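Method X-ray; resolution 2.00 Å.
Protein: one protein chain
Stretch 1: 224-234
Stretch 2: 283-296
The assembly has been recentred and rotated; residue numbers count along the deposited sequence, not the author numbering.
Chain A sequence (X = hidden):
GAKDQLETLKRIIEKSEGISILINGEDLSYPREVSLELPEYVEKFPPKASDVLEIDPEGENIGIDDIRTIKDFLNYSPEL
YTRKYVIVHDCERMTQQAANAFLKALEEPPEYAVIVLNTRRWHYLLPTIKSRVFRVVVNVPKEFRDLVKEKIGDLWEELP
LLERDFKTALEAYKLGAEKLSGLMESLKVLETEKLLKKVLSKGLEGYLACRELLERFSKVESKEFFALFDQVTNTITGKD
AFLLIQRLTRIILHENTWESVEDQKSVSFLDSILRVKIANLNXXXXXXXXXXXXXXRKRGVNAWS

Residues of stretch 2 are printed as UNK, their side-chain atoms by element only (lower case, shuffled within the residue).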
ATOM      1  N   GLU A 224      -2.040  29.365  18.232  1.00 29.82           N
ATOM      2  CA  GLU A 224      -2.478  28.007  18.602  1.00 31.55           C
ATOM      3  C   GLU A 224      -1.764  26.858  17.885  1.00 30.09           C
ATOM      4  O   GLU A 224      -2.076  25.719  18.159  1.00 31.51           O
ATOM      5  CB  GLU A 224      -4.008  27.870  18.406  1.00 31.64           C
ATOM      6  CG  GLU A 224      -4.872  28.933  19.115  1.00 36.51           C
ATOM      7  CD  GLU A 224      -4.721  28.973  20.634  1.00 39.57           C
ATOM      8  OE1 GLU A 224      -4.241  27.984  21.232  1.00 45.43           O
ATOM      9  OE2 GLU A 224      -5.111  30.004  21.239  1.00 34.23           O
ATOM     10  N   PHE A 225      -0.785  27.131  17.025  1.00 28.64           N
ATOM     11  CA  PHE A 225      -0.072  26.068  16.329  1.00 30.22           C
ATOM     12  C   PHE A 225       0.561  25.020  17.257  1.00 31.30           C
ATOM     13  O   PHE A 225       0.368  23.827  17.039  1.00 30.25           O
ATOM     14  CB  PHE A 225       1.031  26.620  15.426  1.00 29.86           C
ATOM     15  CG  PHE A 225       1.799  25.557  14.691  1.00 31.25           C
ATOM     16  CD1 PHE A 225       2.929  24.959  15.254  1.00 28.17           C
ATOM     17  CD2 PHE A 225       1.397  25.157  13.426  1.00 33.31           C
ATOM     18  CE1 PHE A 225       3.623  23.979  14.567  1.00 35.62           C
ATOM     19  CE2 PHE A 225       2.098  24.196  12.732  1.00 36.97           C
ATOM     20  CZ  PHE A 225       3.210  23.609  13.293  1.00 32.27           C
ATOM     21  N   PHE A 226       1.357  25.459  18.235  1.00 31.48           N
ATOM     22  CA  PHE A 226       1.991  24.499  19.153  1.00 30.98           C
ATOM     23  C   PHE A 226       1.048  23.804  20.098  1.00 32.39           C
ATOM     24  O   PHE A 226       1.401  22.746  20.605  1.00 33.39           O
ATOM     25  CB  PHE A 226       3.252  25.042  19.849  1.00 32.39           C
ATOM     26  CG  PHE A 226       4.459  25.001  18.959  1.00 30.15           C
ATOM     27  CD1 PHE A 226       5.109  23.797  18.730  1.00 34.27           C
ATOM     28  CD2 PHE A 226       4.920  26.128  18.326  1.00 24.72           C
ATOM     29  CE1 PHE A 226       6.196  23.724  17.881  1.00 29.12           C
ATOM     30  CE2 PHE A 226       6.028  26.064  17.493  1.00 29.91           C
ATOM     31  CZ  PHE A 226       6.662  24.858  17.271  1.00 31.40           C
ATOM     32  N   ALA A 227      -0.141  24.365  20.318  1.00 31.31           N
ATOM     33  CA  ALA A 227      -1.126  23.731  21.151  1.00 32.43           C
ATOM     34  C   ALA A 227      -1.591  22.514  20.361  1.00 32.96           C
ATOM     35  O   ALA A 227      -1.645  21.407  20.911  1.00 34.00           O
ATOM     36  CB  ALA A 227      -2.281  24.674  21.456  1.00 34.93           C
ATOM     37  N   LEU A 228      -1.881  22.703  19.065  1.00 32.49           N
ATOM     38  CA  LEU A 228      -2.303  21.592  18.205  1.00 30.86           C
ATOM     39  C   LEU A 228      -1.186  20.561  18.130  1.00 30.47           C
ATOM     40  O   LEU A 228      -1.431  19.379  18.255  1.00 31.26           O
ATOM     41  CB  LEU A 228      -2.637  22.088  16.790  1.00 32.81           C
ATOM     42  CG  LEU A 228      -3.155  21.059  15.778  1.00 35.05           C
ATOM     43  CD1 LEU A 228      -4.420  20.349  16.277  1.00 40.41           C
ATOM     44  CD2 LEU A 228      -3.407  21.721  14.459  1.00 35.68           C
ATOM     45  N   PHE A 229       0.044  21.019  17.926  1.00 31.41           N
ATOM     46  CA  PHE A 229       1.199  20.120  17.837  1.00 33.10           C
ATOM     47  C   PHE A 229       1.372  19.265  19.082  1.00 33.47           C
ATOM     48  O   PHE A 229       1.593  18.060  18.966  1.00 34.96           O
ATOM     49  CB  PHE A 229       2.468  20.918  17.586  1.00 32.48           C
ATOM     50  CG  PHE A 229       3.677  20.076  17.368  1.00 36.07           C
ATOM     51  CD1 PHE A 229       3.952  19.571  16.111  1.00 37.83           C
ATOM     52  CD2 PHE A 229       4.570  19.831  18.402  1.00 34.74           C
ATOM     53  CE1 PHE A 229       5.076  18.821  15.891  1.00 39.05           C
ATOM     54  CE2 PHE A 229       5.692  19.077  18.188  1.00 35.24           C
ATOM     55  CZ  PHE A 229       5.938  18.567  16.933  1.00 38.81           C
ATOM     56  N   ASP A 230       1.274  19.885  20.261  1.00 36.65           N
ATOM     57  CA  ASP A 230       1.389  19.157  21.546  1.00 38.22           C
ATOM     58  C   ASP A 230       0.290  18.107  21.685  1.00 40.09           C
ATOM     59  O   ASP A 230       0.569  16.974  22.093  1.00 39.22           O
ATOM     60  CB  ASP A 230       1.379  20.108  22.742  1.00 37.91           C
ATOM     61  CG  ASP A 230       2.629  20.998  22.809  1.00 43.76           C
ATOM     62  OD1 ASP A 230       3.629  20.715  22.108  1.00 41.48           O
ATOM     63  OD2 ASP A 230       2.601  21.995  23.564  1.00 50.56           O
ATOM     64  N   GLN A 231      -0.940  18.470  21.309  1.00 39.72           N
ATOM     65  CA  GLN A 231      -2.066  17.529  21.352  1.00 38.86           C
ATOM     66  C   GLN A 231      -1.817  16.318  20.430  1.00 37.61           C
ATOM     67  O   GLN A 231      -2.157  15.193  20.783  1.00 37.72           O
ATOM     68  CB  GLN A 231      -3.360  18.235  20.948  1.00 38.75           C
ATOM     69  CG  GLN A 231      -4.621  17.377  20.980  1.00 40.64           C
ATOM     70  CD  GLN A 231      -5.874  18.136  20.552  1.00 44.59           C
ATOM     71  OE1 GLN A 231      -5.808  19.209  19.939  1.00 48.70           O
ATOM     72  NE2 GLN A 231      -7.025  17.562  20.851  1.00 47.80           N
ATOM     73  N   VAL A 232      -1.250  16.554  19.249  1.00 36.38           N
ATOM     74  CA  VAL A 232      -0.974  15.467  18.320  1.00 35.99           C
ATOM     75  C   VAL A 232       0.189  14.591  18.784  1.00 36.72           C
ATOM     76  O   VAL A 232       0.095  13.378  18.710  1.00 38.51           O
ATOM     77  CB  VAL A 232      -0.732  15.984  16.886  1.00 35.47           C
ATOM     78  CG1 VAL A 232      -0.292  14.858  15.945  1.00 35.53           C
ATOM     79  CG2 VAL A 232      -2.004  16.642  16.349  1.00 32.03           C
ATOM     80  N   THR A 233       1.273  15.204  19.248  1.00 38.68           N
ATOM     81  CA  THR A 233       2.442  14.459  19.687  1.00 38.95           C
ATOM     82  C   THR A 233       2.251  13.742  21.023  1.00 42.05           C
ATOM     83  O   THR A 233       3.009  12.820  21.314  1.00 42.69           O
ATOM     84  CB  THR A 233       3.707  15.323  19.713  1.00 39.29           C
ATOM     85  OG1 THR A 233       3.525  16.422  20.600  1.00 34.14           O
ATOM     86  CG2 THR A 233       4.049  15.826  18.309  1.00 38.52           C
ATOM     87  N   ASN A 234       1.284  14.182  21.832  1.00 43.61           N
ATOM     88  CA  ASN A 234       0.950  13.513  23.098  1.00 44.69           C
ATOM     89  C   ASN A 234       0.060  12.274  22.860  1.00 43.20           C
ATOM     90  O   ASN A 234       0.024  11.380  23.697  1.00 44.18           O
ATOM     91  CB  ASN A 234       0.270  14.467  24.098  1.00 45.40           C
ATOM     92  CG  ASN A 234       1.233  15.510  24.694  1.00 52.29           C
ATOM     93  OD1 ASN A 234       2.459  15.424  24.553  1.00 51.09           O
ATOM     94  ND2 ASN A 234       0.662  16.498  25.382  1.00 56.90           N
ATOM     95  N   UNK A 283      11.498  11.959  16.433  1.00 31.90           N
ATOM     96  CA  UNK A 283      10.130  12.109  15.913  1.00 34.00           C
ATOM     97  C   UNK A 283       9.541  13.524  15.993  1.00 33.62           C
ATOM     98  O   UNK A 283       9.157  14.100  14.954  1.00 35.41           O
ATOM     99  c   UNK A 283       9.453   9.619  16.174  1.00 35.99           C
ATOM    100  n   UNK A 283       8.872   8.692  16.938  1.00 36.49           N
ATOM    101  o   UNK A 283      10.141   9.325  15.195  1.00 34.58           O
ATOM    102  c   UNK A 283       9.167  11.087  16.569  1.00 34.15           C
ATOM    103  N   UNK A 284       9.500  14.094  17.196  1.00 33.94           N
ATOM    104  CA  UNK A 284       8.919  15.443  17.414  1.00 34.33           C
ATOM    105  C   UNK A 284       9.619  16.544  16.633  1.00 34.60           C
ATOM    106  O   UNK A 284       8.968  17.407  16.058  1.00 35.53           O
ATOM    107  n   UNK A 284       6.726  14.602  23.357  1.00 54.26           N
ATOM    108  c   UNK A 284       7.782  15.269  21.152  1.00 46.44           C
ATOM    109  c   UNK A 284       7.882  14.894  19.674  1.00 41.25           C
ATOM    110  c   UNK A 284       8.844  15.789  18.903  1.00 34.40           C
ATOM    111  c   UNK A 284       6.890  14.276  21.911  1.00 53.34           C
ATOM    112  N   UNK A 285      10.945  16.517  16.615  1.00 33.66           N
ATOM    113  CA  UNK A 285      11.697  17.508  15.846  1.00 33.93           C
ATOM    114  C   UNK A 285      11.396  17.361  14.354  1.00 30.34           C
ATOM    115  O   UNK A 285      11.207  18.357  13.660  1.00 30.61           O
ATOM    116  c   UNK A 285      15.570  17.728  15.631  1.00 45.77           C
ATOM    117  c   UNK A 285      14.008  19.685  15.906  1.00 47.61           C
ATOM    118  c   UNK A 285      13.193  17.313  16.066  1.00 32.50           C
ATOM    119  c   UNK A 285      14.169  18.253  15.384  1.00 40.27           C
ATOM    120  N   UNK A 286      11.354  16.124  13.861  1.00 29.63           N
ATOM    121  CA  UNK A 286      11.076  15.887  12.447  1.00 27.35           C
ATOM    122  C   UNK A 286       9.646  16.310  12.078  1.00 29.60           C
ATOM    123  O   UNK A 286       9.453  16.971  11.048  1.00 27.59           O
ATOM    124  c   UNK A 286      11.048  14.209  10.553  1.00 27.30           C
ATOM    125  o   UNK A 286      12.682  14.042  12.326  1.00 30.18           O
ATOM    126  c   UNK A 286      11.323  14.411  12.036  1.00 27.79           C
ATOM    127  N   UNK A 287       8.665  15.916  12.897  1.00 28.97           N
ATOM    128  CA  UNK A 287       7.257  16.264  12.650  1.00 29.51           C
ATOM    129  C   UNK A 287       7.092  17.787  12.616  1.00 27.70           C
ATOM    130  O   UNK A 287       6.489  18.321  11.713  1.00 32.14           O
ATOM    131  c   UNK A 287       6.340  15.627  13.701  1.00 29.26           C
ATOM    132  c   UNK A 287       4.079  15.176  14.671  1.00 40.65           C
ATOM    133  c   UNK A 287       4.810  15.781  13.501  1.00 34.07           C
ATOM    134  c   UNK A 287       4.355  15.111  12.238  1.00 40.05           C
ATOM    135  N   UNK A 288       7.690  18.473  13.586  1.00 29.88           N
ATOM    136  CA  UNK A 288       7.663  19.919  13.656  1.00 28.15           C
ATOM    137  C   UNK A 288       8.165  20.557  12.383  1.00 27.68           C
ATOM    138  O   UNK A 288       7.544  21.475  11.857  1.00 31.46           O
ATOM    139  c   UNK A 288      11.355  22.302  15.589  1.00 39.28           C
ATOM    140  c   UNK A 288       8.462  21.893  14.989  1.00 33.90           C
ATOM    141  c   UNK A 288       8.572  20.411  14.783  1.00 28.88           C
ATOM    142 se   UNK A 288       9.576  22.445  16.410  0.75 37.00          SE
ATOM    143  N   UNK A 289       9.296  20.062  11.895  1.00 29.16           N
ATOM    144  CA  UNK A 289       9.903  20.596  10.683  1.00 29.21           C
ATOM    145  C   UNK A 289       9.087  20.361   9.409  1.00 28.71           C
ATOM    146  O   UNK A 289       8.956  21.283   8.641  1.00 31.56           O
ATOM    147  o   UNK A 289      12.223  21.900  11.935  1.00 35.73           O
ATOM    148  c   UNK A 289      11.349  20.104  10.542  1.00 28.45           C
ATOM    149  c   UNK A 289      12.304  20.716  11.592  1.00 37.97           C
ATOM    150  n   UNK A 289      13.268  19.924  12.024  1.00 36.59           N
ATOM    151  N   UNK A 290       8.551  19.158   9.188  1.00 28.11           N
ATOM    152  CA  UNK A 290       7.762  18.895   7.962  1.00 30.97           C
ATOM    153  C   UNK A 290       6.479  19.743   7.947  1.00 29.71           C
ATOM    154  O   UNK A 290       6.115  20.315   6.925  1.00 30.06           O
ATOM    155  c   UNK A 290       7.449  17.376   7.729  1.00 30.48           C
ATOM    156  c   UNK A 290       6.087  15.331   8.476  1.00 29.80           C
ATOM    157  c   UNK A 290       6.456  16.783   8.745  1.00 35.25           C
ATOM    158  c   UNK A 290       8.745  16.561   7.703  1.00 29.96           C
ATOM    159  N   UNK A 291       5.812  19.811   9.090  1.00 28.78           N
ATOM    160  CA  UNK A 291       4.588  20.588   9.252  1.00 31.63           C
ATOM    161  C   UNK A 291       4.838  22.074   9.068  1.00 32.12           C
ATOM    162  O   UNK A 291       4.013  22.760   8.443  1.00 33.46           O
ATOM    163  c   UNK A 291       3.366  18.971  10.859  1.00 35.56           C
ATOM    164  c   UNK A 291       2.183  18.714   9.926  1.00 44.45           C
ATOM    165  c   UNK A 291       2.925  18.854  12.308  1.00 35.46           C
ATOM    166  c   UNK A 291       3.964  20.332  10.621  1.00 31.45           C
ATOM    167  N   UNK A 292       5.953  22.567   9.608  1.00 31.43           N
ATOM    168  CA  UNK A 292       6.335  23.966   9.446  1.00 33.81           C
ATOM    169  C   UNK A 292       6.627  24.223   7.984  1.00 33.89           C
ATOM    170  O   UNK A 292       6.225  25.253   7.463  1.00 31.32           O
ATOM    171  c   UNK A 292       7.552  24.320  10.290  1.00 33.38           C
ATOM    172  N   UNK A 293       7.325  23.284   7.322  1.00 31.83           N
ATOM    173  CA  UNK A 293       7.618  23.410   5.891  1.00 30.88           C
ATOM    174  C   UNK A 293       6.309  23.563   5.104  1.00 31.00           C
ATOM    175  O   UNK A 293       6.188  24.457   4.264  1.00 30.80           O
ATOM    176  c   UNK A 293       9.903  22.278   5.864  1.00 32.62           C
ATOM    177  c   UNK A 293       8.470  22.110   3.845  1.00 33.82           C
ATOM    178  c   UNK A 293       8.450  22.176   5.370  1.00 30.81           C
ATOM    179  c   UNK A 293      10.722  20.971   5.716  1.00 30.60           C
ATOM    180  N   UNK A 294       5.360  22.684   5.383  1.00 28.60           N
ATOM    181  CA  UNK A 294       4.057  22.675   4.722  1.00 29.21           C
ATOM    182  C   UNK A 294       3.239  23.942   4.980  1.00 29.30           C
ATOM    183  O   UNK A 294       2.693  24.534   4.045  1.00 28.59           O
ATOM    184  n   UNK A 294       1.640  21.121   3.242  1.00 35.91           N
ATOM    185  c   UNK A 294       3.264  21.445   5.157  1.00 28.16           C
ATOM    186  c   UNK A 294       0.663  21.494   5.161  1.00 32.07           C
ATOM    187  c   UNK A 294       0.336  21.095   3.032  1.00 33.84           C
ATOM    188  n   UNK A 294      -0.278  21.332   4.177  1.00 35.48           N
ATOM    189  c   UNK A 294       1.879  21.377   4.577  1.00 34.02           C
ATOM    190  N   UNK A 295       3.165  24.330   6.249  1.00 29.58           N
ATOM    191  CA  UNK A 295       2.452  25.529   6.676  1.00 29.04           C
ATOM    192  C   UNK A 295       2.990  26.785   6.002  1.00 30.73           C
ATOM    193  O   UNK A 295       2.213  27.595   5.494  1.00 32.47           O
ATOM    194  c   UNK A 295       1.910  26.937   8.766  1.00 30.91           C
ATOM    195  n   UNK A 295       1.564  28.173  10.891  1.00 29.95           N
ATOM    196  c   UNK A 295       0.284  28.434  11.172  1.00 33.76           C
ATOM    197  c   UNK A 295       2.531  25.666   8.192  1.00 29.72           C
ATOM    198  c   UNK A 295       2.056  26.932  10.240  1.00 27.51           C
ATOM    199  n   UNK A 295      -0.677  27.569  10.880  1.00 32.75           N
ATOM    200  n   UNK A 295      -0.038  29.563  11.796  1.00 26.30           N
ATOM    201  N   UNK A 296       4.304  26.941   5.976  1.00 30.56           N
ATOM    202  CA  UNK A 296       4.909  28.118   5.372  1.00 33.31           C
ATOM    203  C   UNK A 296       4.811  28.095   3.849  1.00 37.25           C
ATOM    204  O   UNK A 296       4.656  29.157   3.241  1.00 41.16           O
ATOM    205  c   UNK A 296       5.556  29.535   8.112  1.00 43.58           C
ATOM    206  c   UNK A 296       6.337  28.331   5.895  1.00 33.44           C
ATOM    207  o   UNK A 296       5.143  29.337   9.276  1.00 40.83           O
ATOM    208  c   UNK A 296       6.419  28.422   7.460  1.00 41.62           C
ATOM    209  o   UNK A 296       5.316  30.588   7.486  1.00 50.41           O
TER
HETATM  210  O   HOH W   1       4.693  12.690  23.611  1.00 57.05           O

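Position 283 carries two carbons, the second bearing one oxygen and one nitrogen, and lies out of reach of stretch 1: Asn-283. Position 284 has four carbons in a row ending in nitrogen. Its backbone O lies 3.4 Å from Phe-229 CZ, at the ring edge, and its long chain passes Thr-233. This is Lys-284, extended after an m chi1, with CE 4.0 Å from Thr-233 CB. Water 1 accepts from Lys-284 NZ (2.8 Å) and donates to Thr-233 O (2.9 Å), so the amine reaches the partner backbone indirectly.

Position 285 has four carbons forked at the second and points away: Leu-285. At 286 one carbon carries an oxygen and a carbon, also pointing away: Thr-286. Position 287 repeats the four-carbon fork but points toward stretch 1, touching Phe-229 and Thr-233. It is Leu-287, with CG 3.9 Å from Phe-229 CE1 and CD2 3.7 Å from Thr-233 CG2.

Position 288 is an unbranched chain of two carbons, selenium and a carbon, touching the rings of Phe-229 and Phe-226. This is Met-288, present as selenomethionine. Its CB is 3.9 Å from Phe-229 CZ, while SE meets the edge of the Phe-226 ring, 3.9 Å from CZ of Phe-226.

Position 289 has two carbons, the second with oxygen and nitrogen, facing away: Asn-289. Position 290 has four carbons, forked at the first with one arm two carbons long, and is out of reach: Ile-290. Position 291, four carbons forked at the second, points toward stretch 1 and touches Phe-229 and Phe-225. It is Leu-291, with CD1 4.0 Å from Phe-229 CD1 and CB 4.3 Å from Phe-225 CZ.

Position 292 has a single carbon and sits sideways: Ala-292. Position 293 has four carbons, forked at the first with one arm two carbons long, and is out of reach: Ile-293. At 294 one carbon leads to a five-membered ring with two nitrogens, also out of reach: His-294. Position 295 has three carbons, a nitrogen, then a carbon with two more nitrogens, and it packs against Phe-225. This is Arg-295; its CD lies 3.7 Å from Phe-225 CE2, and Phe-225 CD2 lies over one guanidinium face. Position 296, three carbons with two oxygens on the last, makes no contact: Glu-296.

The rule here is a knob in a hole. Two helices cross at 137°, and Phe-229 sits among Lys-284, Leu-287, Met-288 and Leu-291. Contacting positions 284, 287, 288, 291 and 295 share one helix face. No direct hydrogen bond joins the stretches; Thr-233 OG1 donates to Phe-229 O in its own helix (3.0 Å), while its methyl CG2 packs against Leu-287.

Stretch 2, residues 283-296: NKLTLMNILAIHRE
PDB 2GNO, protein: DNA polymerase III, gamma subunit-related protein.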